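Local structure of tyrosinase (Aspergillus oryzae, 6JU8) at residues L43-E48 with D124-N129; H98-F103 with K404-R409; F103-R108 with S393-D398; V181-P184 with Q190-K193. The protein probably catalyses the oxidation of L-tyrosine and L-dopa to L-dopaquinone by molecular oxygen at a dinuclear copper centre, held in the central tyrosinase domain this chain contains. The protein carries 1 engineered substitution. All coordinates share one frame; numbering follows the deposited sequence.

Interaction 1: L43-E48 with D124-N129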
loop_
_atom_site.group_PDB
_atom_site.type_symbol
_atom_site.label_atom_id
_atom_site.label_comp_id
_atom_site.label_asym_id
_atom_site.label_seq_id
_atom_site.Cartn_x
_atom_site.Cartn_y
_atom_site.Cartn_z
ATOM N N LEU A 43 -0.034 23.093 -7.039
ATOM C CA LEU A 43 0.340 21.711 -6.732
ATOM C C LEU A 43 1.852 21.530 -6.733
ATOM O O LEU A 43 2.444 20.872 -5.852
ATOM C CB LEU A 43 -0.295 20.748 -7.738
ATOM C CG LEU A 43 0.090 19.271 -7.610
ATOM C CD1 LEU A 43 -0.362 18.705 -6.266
ATOM C CD2 LEU A 43 -0.540 18.460 -8.740
ATOM N N THR A 44 2.515 22.127 -7.729
ATOM C CA THR A 44 3.977 22.059 -7.754
ATOM C C THR A 44 4.599 22.737 -6.543
ATOM O O THR A 44 5.502 22.201 -5.894
ATOM C CB THR A 44 4.479 22.716 -9.049
ATOM O OG1 THR A 44 3.997 21.984 -10.184
ATOM C CG2 THR A 44 6.013 22.700 -9.147
ATOM N N LEU A 45 4.110 23.927 -6.188
ATOM C CA LEU A 45 4.634 24.645 -5.028
ATOM C C LEU A 45 4.483 23.818 -3.756
ATOM O O LEU A 45 5.373 23.732 -2.907
ATOM C CB LEU A 45 3.876 25.971 -4.898
ATOM C CG LEU A 45 4.264 27.085 -5.877
ATOM C CD1 LEU A 45 3.318 28.273 -5.701
ATOM C CD2 LEU A 45 5.740 27.455 -5.721
ATOM N N PHE A 46 3.297 23.198 -3.593
ATOM C CA PHE A 46 3.026 22.475 -2.356
ATOM C C PHE A 46 3.918 21.237 -2.301
ATOM O O PHE A 46 4.577 20.965 -1.293
ATOM C CB PHE A 46 1.544 22.142 -2.252
ATOM C CG PHE A 46 1.014 21.564 -0.968
ATOM C CD1 PHE A 46 1.761 21.453 0.192
ATOM C CD2 PHE A 46 -0.311 21.084 -0.939
ATOM C CE1 PHE A 46 1.242 20.904 1.370
ATOM C CE2 PHE A 46 -0.838 20.570 0.234
ATOM C CZ PHE A 46 -0.080 20.484 1.392
ATOM N N VAL A 47 3.985 20.489 -3.403
ATOM C CA VAL A 47 4.843 19.294 -3.430
ATOM C C VAL A 47 6.309 19.639 -3.210
ATOM O O VAL A 47 7.013 19.002 -2.417
ATOM C CB VAL A 47 4.672 18.557 -4.785
ATOM C CG1 VAL A 47 5.723 17.485 -4.957
ATOM C CG2 VAL A 47 3.269 17.975 -4.883
ATOM N N GLU A 48 6.802 20.669 -3.906
ATOM C CA GLU A 48 8.223 20.981 -3.826
ATOM C C GLU A 48 8.561 21.565 -2.458
ATOM O O GLU A 48 9.597 21.208 -1.893
ATOM C CB GLU A 48 8.649 21.938 -4.942
ATOM C CG GLU A 48 8.511 21.352 -6.342
ATOM C CD GLU A 48 9.585 20.382 -6.768
ATOM O OE1 GLU A 48 10.521 20.097 -6.006
ATOM O OE2 GLU A 48 9.513 19.872 -7.904
ATOM N N ASP A 124 10.950 30.499 -1.152
ATOM C CA ASP A 124 12.344 30.127 -1.423
ATOM C C ASP A 124 12.437 29.304 -2.704
ATOM O O ASP A 124 13.356 29.488 -3.511
ATOM C CB ASP A 124 12.933 29.322 -0.256
ATOM C CG ASP A 124 13.096 30.109 1.021
ATOM O OD1 ASP A 124 13.606 31.234 0.962
ATOM O OD2 ASP A 124 12.720 29.632 2.115
ATOM N N PHE A 125 11.504 28.372 -2.911
ATOM C CA PHE A 125 11.480 27.587 -4.150
ATOM C C PHE A 125 11.359 28.496 -5.368
ATOM O O PHE A 125 12.082 28.310 -6.355
ATOM C CB PHE A 125 10.315 26.590 -4.126
ATOM C CG PHE A 125 10.186 25.825 -5.432
ATOM C CD1 PHE A 125 10.946 24.690 -5.652
ATOM C CD2 PHE A 125 9.319 26.261 -6.423
ATOM C CE1 PHE A 125 10.861 24.016 -6.861
ATOM C CE2 PHE A 125 9.229 25.584 -7.628
ATOM C CZ PHE A 125 10.007 24.462 -7.841
ATOM N N ILE A 126 10.468 29.473 -5.326
ATOM C CA ILE A 126 10.269 30.387 -6.462
ATOM C C ILE A 126 11.525 31.207 -6.691
ATOM O O ILE A 126 11.957 31.340 -7.839
ATOM C CB ILE A 126 9.064 31.332 -6.202
ATOM C CG1 ILE A 126 7.754 30.558 -6.171
ATOM C CG2 ILE A 126 9.049 32.477 -7.205
ATOM C CD1 ILE A 126 6.583 31.266 -5.535
ATOM N N LYS A 127 12.151 31.726 -5.621
ATOM C CA LYS A 127 13.346 32.554 -5.808
ATOM C C LYS A 127 14.463 31.724 -6.436
ATOM O O LYS A 127 15.244 32.257 -7.214
ATOM C CB LYS A 127 13.833 33.178 -4.503
ATOM N N GLN A 128 14.506 30.422 -6.173
ATOM C CA GLN A 128 15.567 29.533 -6.607
ATOM C C GLN A 128 15.320 28.839 -7.941
ATOM O O GLN A 128 16.298 28.423 -8.571
ATOM C CB GLN A 128 15.801 28.470 -5.522
ATOM C CG GLN A 128 16.479 29.004 -4.274
ATOM C CD GLN A 128 16.344 28.063 -3.092
ATOM O OE1 GLN A 128 15.967 26.884 -3.178
ATOM N NE2 GLN A 128 16.641 28.599 -1.910
ATOM N N ASN A 129 14.072 28.754 -8.401
ATOM C CA ASN A 129 13.746 27.916 -9.555
ATOM C C ASN A 129 12.894 28.564 -10.635
ATOM O O ASN A 129 12.749 28.010 -11.729
ATOM C CB ASN A 129 12.984 26.653 -9.096
ATOM C CG ASN A 129 13.837 25.782 -8.193
ATOM O OD1 ASN A 129 14.528 24.896 -8.698
ATOM N ND2 ASN A 129 13.795 26.003 -6.888
#

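Interaction 2: H98-F103 with K404-R409. With CU (copper (II) ion), chain C.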
loop_
_atom_site.group_PDB
_atom_site.type_symbol
_atom_site.label_atom_id
_atom_site.label_comp_id
_atom_site.label_asym_id
_atom_site.label_seq_id
_atom_site.Cartn_x
_atom_site.Cartn_y
_atom_site.Cartn_z
ATOM N N HIS A 98 -5.186 17.705 24.218
ATOM C CA HIS A 98 -6.272 16.745 24.056
ATOM C C HIS A 98 -7.071 16.678 25.348
ATOM O O HIS A 98 -6.502 16.858 26.438
ATOM C CB HIS A 98 -5.722 15.361 23.657
ATOM C CG HIS A 98 -5.012 15.433 22.336
ATOM N ND1 HIS A 98 -3.644 15.268 22.244
ATOM C CD2 HIS A 98 -5.440 15.672 21.073
ATOM C CE1 HIS A 98 -3.283 15.365 20.983
ATOM N NE2 HIS A 98 -4.339 15.639 20.234
ATOM N N ASN A 99 -8.362 16.436 25.221
ATOM C CA ASN A 99 -9.257 16.308 26.383
ATOM C C ASN A 99 -9.230 17.584 27.214
ATOM O O ASN A 99 -9.283 17.541 28.446
ATOM C CB ASN A 99 -8.912 15.102 27.262
ATOM C CG ASN A 99 -10.050 14.725 28.185
ATOM O OD1 ASN A 99 -11.215 14.672 27.784
ATOM N ND2 ASN A 99 -9.747 14.476 29.463
ATOM N N ASN A 100 -9.171 18.736 26.547
ATOM C CA ASN A 100 -9.478 20.010 27.198
ATOM C C ASN A 100 -10.121 20.944 26.194
ATOM O O ASN A 100 -10.013 20.733 24.979
ATOM C CB ASN A 100 -8.218 20.628 27.799
ATOM C CG ASN A 100 -8.485 21.576 28.949
ATOM O OD1 ASN A 100 -9.641 21.803 29.343
ATOM N ND2 ASN A 100 -7.410 22.132 29.489
ATOM N N TYR A 101 -10.737 22.007 26.695
ATOM C CA TYR A 101 -11.534 22.915 25.869
ATOM C C TYR A 101 -10.714 23.758 24.913
ATOM O O TYR A 101 -11.256 24.371 23.997
ATOM C CB TYR A 101 -12.399 23.808 26.777
ATOM C CG TYR A 101 -13.127 22.951 27.788
ATOM C CD1 TYR A 101 -14.134 22.090 27.359
ATOM C CD2 TYR A 101 -12.795 22.981 29.140
ATOM C CE1 TYR A 101 -14.812 21.295 28.270
ATOM C CE2 TYR A 101 -13.468 22.188 30.048
ATOM C CZ TYR A 101 -14.464 21.342 29.608
ATOM O OH TYR A 101 -15.165 20.522 30.460
ATOM N N THR A 102 -9.399 23.809 25.117
ATOM C CA THR A 102 -8.481 24.442 24.176
ATOM C C THR A 102 -8.052 23.492 23.067
ATOM O O THR A 102 -7.221 23.866 22.239
ATOM C CB THR A 102 -7.261 24.986 24.958
ATOM O OG1 THR A 102 -6.830 23.928 25.832
ATOM C CG2 THR A 102 -7.594 26.218 25.795
ATOM N N PHE A 103 -8.605 22.288 23.000
ATOM C CA PHE A 103 -8.275 21.397 21.874
ATOM C C PHE A 103 -8.452 22.106 20.547
ATOM O O PHE A 103 -7.538 22.064 19.702
ATOM C CB PHE A 103 -9.122 20.117 21.990
ATOM C CG PHE A 103 -9.260 19.356 20.695
ATOM C CD1 PHE A 103 -8.208 18.547 20.251
ATOM C CD2 PHE A 103 -10.410 19.473 19.909
ATOM C CE1 PHE A 103 -8.280 17.867 19.051
ATOM C CE2 PHE A 103 -10.470 18.809 18.686
ATOM C CZ PHE A 103 -9.399 18.039 18.251
ATOM N N LYS A 404 -9.747 29.427 29.306
ATOM C CA LYS A 404 -9.732 30.439 28.257
ATOM C C LYS A 404 -8.357 31.076 28.139
ATOM O O LYS A 404 -7.876 31.350 27.039
ATOM C CB LYS A 404 -10.822 31.507 28.506
ATOM C CG LYS A 404 -10.945 32.457 27.314
ATOM C CD LYS A 404 -12.085 33.449 27.442
ATOM C CE LYS A 404 -11.737 34.523 28.449
ATOM N NZ LYS A 404 -10.691 35.463 27.958
ATOM N N ASP A 405 -7.702 31.357 29.256
ATOM C CA ASP A 405 -6.462 32.128 29.225
ATOM C C ASP A 405 -5.211 31.276 29.240
ATOM O O ASP A 405 -4.109 31.789 29.476
ATOM C CB ASP A 405 -6.479 33.127 30.396
ATOM C CG ASP A 405 -7.549 34.196 30.200
ATOM O OD1 ASP A 405 -7.929 34.529 29.048
ATOM O OD2 ASP A 405 -8.063 34.729 31.199
ATOM N N ASP A 406 -5.338 29.979 28.944
ATOM C CA ASP A 406 -4.141 29.144 28.927
ATOM C C ASP A 406 -3.175 29.560 27.819
ATOM O O ASP A 406 -3.579 29.784 26.668
ATOM C CB ASP A 406 -4.515 27.679 28.671
ATOM C CG ASP A 406 -5.192 26.980 29.827
ATOM O OD1 ASP A 406 -5.343 27.542 30.927
ATOM O OD2 ASP A 406 -5.578 25.803 29.629
ATOM N N ASP A 407 -1.878 29.600 28.132
ATOM C CA ASP A 407 -0.876 29.740 27.083
ATOM C C ASP A 407 -0.892 28.507 26.186
ATOM O O ASP A 407 -0.811 27.361 26.651
ATOM C CB ASP A 407 0.511 29.855 27.742
ATOM C CG ASP A 407 0.802 31.228 28.314
ATOM O OD1 ASP A 407 0.151 32.221 27.948
ATOM O OD2 ASP A 407 1.689 31.262 29.191
ATOM N N LEU A 408 -0.962 28.729 24.889
ATOM C CA LEU A 408 -0.922 27.634 23.914
ATOM C C LEU A 408 0.515 27.382 23.505
ATOM O O LEU A 408 0.973 27.624 22.387
ATOM C CB LEU A 408 -1.816 27.996 22.730
ATOM C CG LEU A 408 -3.268 28.307 23.062
ATOM C CD1 LEU A 408 -4.013 28.792 21.820
ATOM C CD2 LEU A 408 -3.961 27.094 23.663
ATOM N N ARG A 409 1.265 26.848 24.483
ATOM C CA ARG A 409 2.670 26.493 24.276
ATOM C C ARG A 409 2.760 25.429 23.197
ATOM O O ARG A 409 1.889 24.547 23.138
ATOM C CB ARG A 409 3.254 25.977 25.602
ATOM C CG ARG A 409 3.267 27.038 26.707
ATOM C CD ARG A 409 4.013 26.527 27.948
ATOM N NE ARG A 409 3.942 25.073 28.008
ATOM C CZ ARG A 409 4.940 24.254 28.301
ATOM N NH1 ARG A 409 4.774 22.934 28.321
ATOM N NH2 ARG A 409 6.142 24.755 28.588
HETATM CU CU CU C . -3.580 16.828 18.534
HETATM O O HOH W 1 -6.798 24.315 31.368
HETATM O O HOH W 2 -4.761 24.387 27.452
HETATM O O HOH W 3 -4.455 15.561 17.374
#

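Interaction 3: F103-R108 with S393-D398. With CU (copper (II) ion), chain C.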
loop_
_atom_site.group_PDB
_atom_site.type_symbol
_atom_site.label_atom_id
_atom_site.label_comp_id
_atom_site.label_asym_id
_atom_site.label_seq_id
_atom_site.Cartn_x
_atom_site.Cartn_y
_atom_site.Cartn_z
ATOM N N PHE A 103 -8.605 22.288 23.000
ATOM C CA PHE A 103 -8.275 21.397 21.874
ATOM C C PHE A 103 -8.452 22.106 20.547
ATOM O O PHE A 103 -7.538 22.064 19.702
ATOM C CB PHE A 103 -9.122 20.117 21.990
ATOM C CG PHE A 103 -9.260 19.356 20.695
ATOM C CD1 PHE A 103 -8.208 18.547 20.251
ATOM C CD2 PHE A 103 -10.410 19.473 19.909
ATOM C CE1 PHE A 103 -8.280 17.867 19.051
ATOM C CE2 PHE A 103 -10.470 18.809 18.686
ATOM C CZ PHE A 103 -9.399 18.039 18.251
ATOM N N PRO A 104 -9.557 22.774 20.231
ATOM C CA PRO A 104 -9.651 23.382 18.886
ATOM C C PRO A 104 -8.695 24.537 18.693
ATOM O O PRO A 104 -8.225 24.768 17.565
ATOM C CB PRO A 104 -11.109 23.878 18.829
ATOM C CG PRO A 104 -11.825 23.035 19.854
ATOM C CD PRO A 104 -10.828 22.877 20.987
ATOM N N THR A 105 -8.432 25.322 19.758
ATOM C CA THR A 105 -7.621 26.529 19.528
ATOM C C THR A 105 -6.144 26.208 19.486
ATOM O O THR A 105 -5.391 26.779 18.671
ATOM C CB THR A 105 -7.950 27.604 20.582
ATOM O OG1 THR A 105 -7.900 26.956 21.856
ATOM C CG2 THR A 105 -9.354 28.152 20.338
ATOM N N TRP A 106 -5.697 25.256 20.315
ATOM C CA TRP A 106 -4.289 24.821 20.170
ATOM C C TRP A 106 -4.055 24.346 18.753
ATOM O O TRP A 106 -3.065 24.708 18.093
ATOM C CB TRP A 106 -3.971 23.721 21.218
ATOM C CG TRP A 106 -2.496 23.411 21.193
ATOM C CD1 TRP A 106 -1.547 24.004 21.981
ATOM C CD2 TRP A 106 -1.815 22.481 20.359
ATOM N NE1 TRP A 106 -0.289 23.499 21.689
ATOM C CE2 TRP A 106 -0.443 22.564 20.688
ATOM C CE3 TRP A 106 -2.226 21.595 19.346
ATOM C CZ2 TRP A 106 0.524 21.786 20.046
ATOM C CZ3 TRP A 106 -1.263 20.822 18.720
ATOM C CH2 TRP A 106 0.104 20.919 19.064
ATOM N N HIS A 107 -4.963 23.499 18.232
ATOM C CA HIS A 107 -4.751 22.965 16.889
ATOM C C HIS A 107 -4.937 24.016 15.816
ATOM O O HIS A 107 -4.271 23.911 14.764
ATOM C CB HIS A 107 -5.664 21.749 16.655
ATOM C CG HIS A 107 -5.208 20.545 17.410
ATOM N ND1 HIS A 107 -5.550 20.270 18.729
ATOM C CD2 HIS A 107 -4.397 19.523 17.048
ATOM C CE1 HIS A 107 -4.980 19.128 19.114
ATOM N NE2 HIS A 107 -4.260 18.657 18.113
ATOM N N ARG A 108 -5.745 25.053 16.030
ATOM C CA ARG A 108 -5.869 26.135 15.062
ATOM C C ARG A 108 -4.504 26.766 14.846
ATOM O O ARG A 108 -4.100 27.024 13.699
ATOM C CB ARG A 108 -6.895 27.164 15.553
ATOM C CG ARG A 108 -6.971 28.400 14.634
ATOM C CD ARG A 108 -8.243 29.215 14.877
ATOM N NE ARG A 108 -9.418 28.519 14.369
ATOM C CZ ARG A 108 -10.677 28.835 14.598
ATOM N NH1 ARG A 108 -11.031 29.888 15.332
ATOM N NH2 ARG A 108 -11.639 28.073 14.074
ATOM N N SER A 393 -20.664 31.793 21.789
ATOM C CA SER A 393 -20.332 30.576 22.526
ATOM C C SER A 393 -18.835 30.334 22.464
ATOM O O SER A 393 -18.337 29.784 21.481
ATOM C CB SER A 393 -21.080 29.374 21.951
ATOM O OG SER A 393 -22.489 29.532 22.092
ATOM N N TRP A 394 -18.100 30.774 23.474
ATOM C CA TRP A 394 -16.643 30.822 23.397
ATOM C C TRP A 394 -16.058 30.897 24.809
ATOM O O TRP A 394 -16.024 31.964 25.434
ATOM C CB TRP A 394 -16.175 32.046 22.617
ATOM C CG TRP A 394 -14.690 32.121 22.394
ATOM C CD1 TRP A 394 -13.784 32.879 23.076
ATOM C CD2 TRP A 394 -13.944 31.402 21.401
ATOM N NE1 TRP A 394 -12.520 32.680 22.575
ATOM C CE2 TRP A 394 -12.581 31.782 21.546
ATOM C CE3 TRP A 394 -14.270 30.475 20.405
ATOM C CZ2 TRP A 394 -11.559 31.271 20.725
ATOM C CZ3 TRP A 394 -13.285 29.962 19.589
ATOM C CH2 TRP A 394 -11.952 30.366 19.773
ATOM N N PHE A 395 -15.650 29.750 25.336
ATOM C CA PHE A 395 -14.968 29.686 26.616
ATOM C C PHE A 395 -15.736 30.396 27.726
ATOM O O PHE A 395 -15.092 30.932 28.643
ATOM C CB PHE A 395 -13.523 30.211 26.524
ATOM C CG PHE A 395 -12.631 29.346 25.662
ATOM C CD1 PHE A 395 -12.507 29.553 24.284
ATOM C CD2 PHE A 395 -11.920 28.287 26.210
ATOM C CE1 PHE A 395 -11.718 28.757 23.474
ATOM C CE2 PHE A 395 -11.112 27.490 25.422
ATOM C CZ PHE A 395 -11.004 27.703 24.044
ATOM N N ASN A 396 -17.060 30.361 27.705
ATOM C CA ASN A 396 -17.832 31.183 28.643
ATOM C C ASN A 396 -18.888 30.364 29.362
ATOM O O ASN A 396 -19.638 30.927 30.163
ATOM C CB ASN A 396 -18.431 32.410 27.954
ATOM C CG ASN A 396 -19.395 32.057 26.845
ATOM O OD1 ASN A 396 -19.227 31.044 26.161
ATOM N ND2 ASN A 396 -20.417 32.874 26.630
ATOM N N ASP A 397 -18.944 29.043 29.175
ATOM C CA ASP A 397 -19.737 28.230 30.105
ATOM C C ASP A 397 -18.927 27.953 31.362
ATOM O O ASP A 397 -17.728 28.234 31.436
ATOM C CB ASP A 397 -20.153 26.914 29.435
ATOM C CG ASP A 397 -18.916 26.154 28.987
ATOM O OD1 ASP A 397 -18.414 26.409 27.871
ATOM O OD2 ASP A 397 -18.394 25.346 29.803
ATOM N N ASP A 398 -19.598 27.423 32.385
ATOM C CA ASP A 398 -18.969 27.267 33.689
ATOM C C ASP A 398 -17.766 26.342 33.669
ATOM O O ASP A 398 -16.832 26.454 34.477
ATOM C CB ASP A 398 -20.004 26.778 34.706
ATOM C CG ASP A 398 -21.060 27.826 34.985
ATOM O OD1 ASP A 398 -20.804 29.035 34.840
ATOM O OD2 ASP A 398 -22.185 27.408 35.329
HETATM CU CU CU C . -3.580 16.828 18.534
HETATM O O HOH W 3 -4.455 15.561 17.374
#

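Interaction 4: V181-P184 with Q190-K193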
loop_
_atom_site.group_PDB
_atom_site.type_symbol
_atom_site.label_atom_id
_atom_site.label_comp_id
_atom_site.label_asym_id
_atom_site.label_seq_id
_atom_site.Cartn_x
_atom_site.Cartn_y
_atom_site.Cartn_z
ATOM N N VAL A 181 4.558 17.209 -11.361
ATOM C CA VAL A 181 4.775 18.628 -11.122
ATOM C C VAL A 181 5.376 19.292 -12.369
ATOM O O VAL A 181 5.908 18.607 -13.253
ATOM C CB VAL A 181 5.655 18.904 -9.886
ATOM C CG1 VAL A 181 5.049 18.321 -8.610
ATOM C CG2 VAL A 181 7.076 18.393 -10.081
ATOM N N LEU A 182 5.229 20.606 -12.421
ATOM C CA LEU A 182 5.787 21.450 -13.466
ATOM C C LEU A 182 7.271 21.693 -13.245
ATOM O O LEU A 182 7.716 21.826 -12.114
ATOM C CB LEU A 182 5.096 22.827 -13.483
ATOM C CG LEU A 182 3.578 22.832 -13.634
ATOM C CD1 LEU A 182 3.049 24.244 -13.812
ATOM C CD2 LEU A 182 3.149 21.964 -14.828
ATOM N N VAL A 183 7.985 21.830 -14.345
ATOM C CA VAL A 183 9.343 22.357 -14.313
ATOM C C VAL A 183 9.359 23.848 -14.630
ATOM O O VAL A 183 9.126 24.250 -15.778
ATOM C CB VAL A 183 10.223 21.569 -15.298
ATOM C CG1 VAL A 183 11.655 22.049 -15.207
ATOM C CG2 VAL A 183 10.100 20.069 -15.010
ATOM N N PRO A 184 9.613 24.716 -13.659
ATOM C CA PRO A 184 9.676 26.150 -13.956
ATOM C C PRO A 184 10.850 26.449 -14.872
ATOM O O PRO A 184 11.944 25.890 -14.810
ATOM C CB PRO A 184 9.907 26.796 -12.591
ATOM C CG PRO A 184 9.558 25.742 -11.589
ATOM C CD PRO A 184 9.885 24.427 -12.238
ATOM N N GLN A 190 7.035 18.374 -17.572
ATOM C CA GLN A 190 6.536 17.923 -16.274
ATOM C C GLN A 190 7.392 16.770 -15.763
ATOM O O GLN A 190 7.998 16.080 -16.583
ATOM C CB GLN A 190 5.086 17.458 -16.404
ATOM C CG GLN A 190 4.107 18.603 -16.688
ATOM C CD GLN A 190 2.685 18.150 -16.392
ATOM O OE1 GLN A 190 2.492 17.123 -15.736
ATOM N NE2 GLN A 190 1.716 18.897 -16.880
ATOM N N LEU A 191 7.435 16.600 -14.449
ATOM C CA LEU A 191 8.182 15.486 -13.860
ATOM C C LEU A 191 7.322 14.717 -12.869
ATOM O O LEU A 191 6.580 15.360 -12.128
ATOM C CB LEU A 191 9.421 15.991 -13.122
ATOM C CG LEU A 191 10.559 16.554 -13.966
ATOM C CD1 LEU A 191 11.547 17.275 -13.058
ATOM C CD2 LEU A 191 11.241 15.456 -14.771
ATOM N N SER A 192 7.425 13.401 -12.799
ATOM C CA SER A 192 6.799 12.626 -11.722
ATOM C C SER A 192 7.766 12.475 -10.553
ATOM O O SER A 192 8.913 12.059 -10.766
ATOM C CB SER A 192 6.455 11.240 -12.297
ATOM O OG SER A 192 5.858 10.414 -11.335
ATOM N N LYS A 193 7.310 12.820 -9.348
ATOM C CA LYS A 193 8.157 12.803 -8.165
ATOM C C LYS A 193 7.458 12.052 -7.049
ATOM O O LYS A 193 6.230 12.004 -6.999
ATOM C CB LYS A 193 8.522 14.221 -7.704
ATOM C CG LYS A 193 9.350 14.986 -8.738
ATOM C CD LYS A 193 9.902 16.260 -8.091
ATOM C CE LYS A 193 10.829 16.971 -9.069
ATOM N NZ LYS A 193 11.287 18.267 -8.498
#

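Interaction 1: L43-E48 with D124-N129
With CG anti to the backbone N, Phe-125 swings its ring off helix 103-129 toward helix 41-55, where the first torsion of Glu-48 (chi1 -64°) sets CG beside the backbone N and against that ring. CB of Glu-48 makes a CH-pi contact over one face, 3.9 Å from the ring centroid of Phe-125 and offset toward the rim. CG of Glu-48 reaches 3.6 Å from CE1 of Phe-125, so both carbons gather on the CE1 side. A bend at the second torsion (chi2 -78°) turns the carboxylate of Glu-48, leaving it only slightly inclined to the ring plane; its OE2 has a salt-bridge partner in Lys-193. The opposite face of the Phe-125 ring is packed by CB of Asn-129, four residues further along the chain. Asn-129 is fixed there by a bond from ND2 to the carbonyl O of Phe-125 (2.9 Å), aimed at a lone pair in the carbonyl plane and lying almost flat in the amide plane. The two helices cross nearly at right angles, 104° between their directions, with local axes 10.7 Å apart. Helix 103-129 starts at the copper centre, within the four-helix bundle of type-3 copper proteins, and this is its distal part. One turn earlier on helix 41-55, the CD2 methyl of Leu-45 touches two residues: it approaches CD2 of Phe-125 obliquely at 3.8 Å and lies 3.7 Å from CG1 of Ile-126. Trp-138 of helix 135-144 packs against both Leu-45 and Phe-125.

Interaction 2: H98-F103 with K404-R409
A type I beta turn from Asn-100 to Phe-103, closed by Phe-103 N to Asn-100 O, faces the irregular segment 404-409 and turns Asn-100 and Thr-102 toward Asp-406 and Leu-408. The side chains of Asn-100 and Asp-406 come from opposite directions, ND2 and OD2 4.1 Å apart, amide and carboxylate planes inclined by 58°, and a water bridges them. It accepts from Asn-100 ND2 (2.9 Å) and donates to Asp-406 OD2 (2.6 Å). A second water lies 2.7 Å from Thr-102 OG1 and 2.7 Å from Asp-406 OD2, to which it donates, so that this OD2 receives two water hydrogens. Thr-102 holds OG1 between its backbone N and carbonyl carbon (chi1 47°), facing this water, while its CB lies 4.1 Å from CD2 of Leu-408. At the start of the segment, His-98 NE2 binds copper at 2.2 Å, with His-71, His-107 and a water 1.9 Å from the copper completing the ligands. The turn therefore links a copper-binding histidine to the helix that supplies another. It leads directly into helix 103-129, with Phe-103 packed on helices 328-340 and 371-389; in the chain, the opposing segment follows helix 371-389 and precedes strand 412-415, and Leu-408 pairs through its backbone with Phe-424.

Interaction 3: F103-R108 with S393-D398
Thr-105 OG1 is hydrogen-bonded to two partners, the carbonyl O of Thr-102 and OG of Ser-426, while the same side chain packs against the aromatic pair Trp-394 and Phe-395. It stands in the first turn of helix 103-129, a copper-carrying helix of the four-helix bundle found in type-3 copper proteins. CG2 of Thr-105 approaches CH2 of Trp-394 at 3.5 Å, and OG1 of Thr-105 lies 3.9 Å from CZ of Phe-395; both approaches are oblique to the rings. Phe-395 has a left-handed backbone conformation (phi 53°), and the neighbouring rings reach the helix together: CD1 of Phe-395 sits 3.5 Å above the plane of Trp-394, whose CG lies at the Phe-395 edge. Trp-394 N bonds to Asn-396 OD1 (2.9 Å), coming from above the amide plane, and Trp-394 NE1 bonds to Asp-427. Phe-103 O accepts from ND1 and from the backbone N of His-107, which arrive from opposite faces of the carbonyl plane. The ND1 bond to Phe-103 O (2.8 Å) lies close to the ring plane and helps, with the copper bond, to fix the rotation of the imidazole. CE3 of Trp-106 lies 3.5 Å above the centre of that ring, and NE2 of His-107 binds copper at 2.0 Å.

Interaction 4: V181-P184 with Q190-K193
The flat amide of Gln-190 has one face turned to Leu-182, whose CD2 methyl sits above the plane, 4.0 Å from NE2 of Gln-190 and displaced away from OE1, toward the NE2 and CG side. The two side chains run side by side in the same direction from a non-hydrogen-bonded antiparallel pair. Extension of the Gln-190 chain beyond CG lays its amide alongside the leucine, and its CB packs 3.5 Å from the carbonyl O of Val-181. The neighbouring pair, Val-181 with Leu-191, is the hydrogen-bonded one: Val-181 N donates to Leu-191 O (2.8 Å, N-H...O 170°), and Leu-191 N returns a bond of 2.8 Å to Val-181 O. That carbonyl also receives a CA-H...O contact from Gln-190 CA at 3.2 Å, so one oxygen touches two successive residues of the facing strand. Together these bonds close a two-stranded antiparallel beta hairpin. On the face carrying Val-181 and Leu-191, Val-181 holds CG2 between its backbone N and carbonyl carbon, where it meets CD of Lys-193 at 4.1 Å; the extended lysine chain crosses the valine at about a right angle on its way to Glu-48. Val-183 sets CG2 anti to its carbonyl carbon, which puts that methyl 3.7 Å from CG of Leu-191. The hairpin lies at the protein surface against helix 41-55: Val-181 rests on Thr-44 and Val-47, Leu-182 on Ile-41, and Leu-182 N bonds to OG1 of Thr-44.

How the interactions relate
Interactions 2 and 3 are neighbours at one copper: they share Phe-103, supply His-98 and His-107 to the metal, and are joined by a probable hydrogen bond from Trp-106 NE1 to Arg-409 O. Interaction 3 is buried and packs aromatic rings on a threonine; interaction 2, partly buried, relies on bridging waters. Interactions 1 and 4 lie far from the copper and touch each other, through the Glu-48 to Lys-193 salt bridge and a probable hydrogen bond between Thr-44 and Leu-182. Interaction 1 is helix packing by apolar side chains and the methylenes of a glutamate, whereas interaction 4, at the surface, depends on backbone pairing. Helix 103-129 connects the two regions, from interaction 3 to interaction 1.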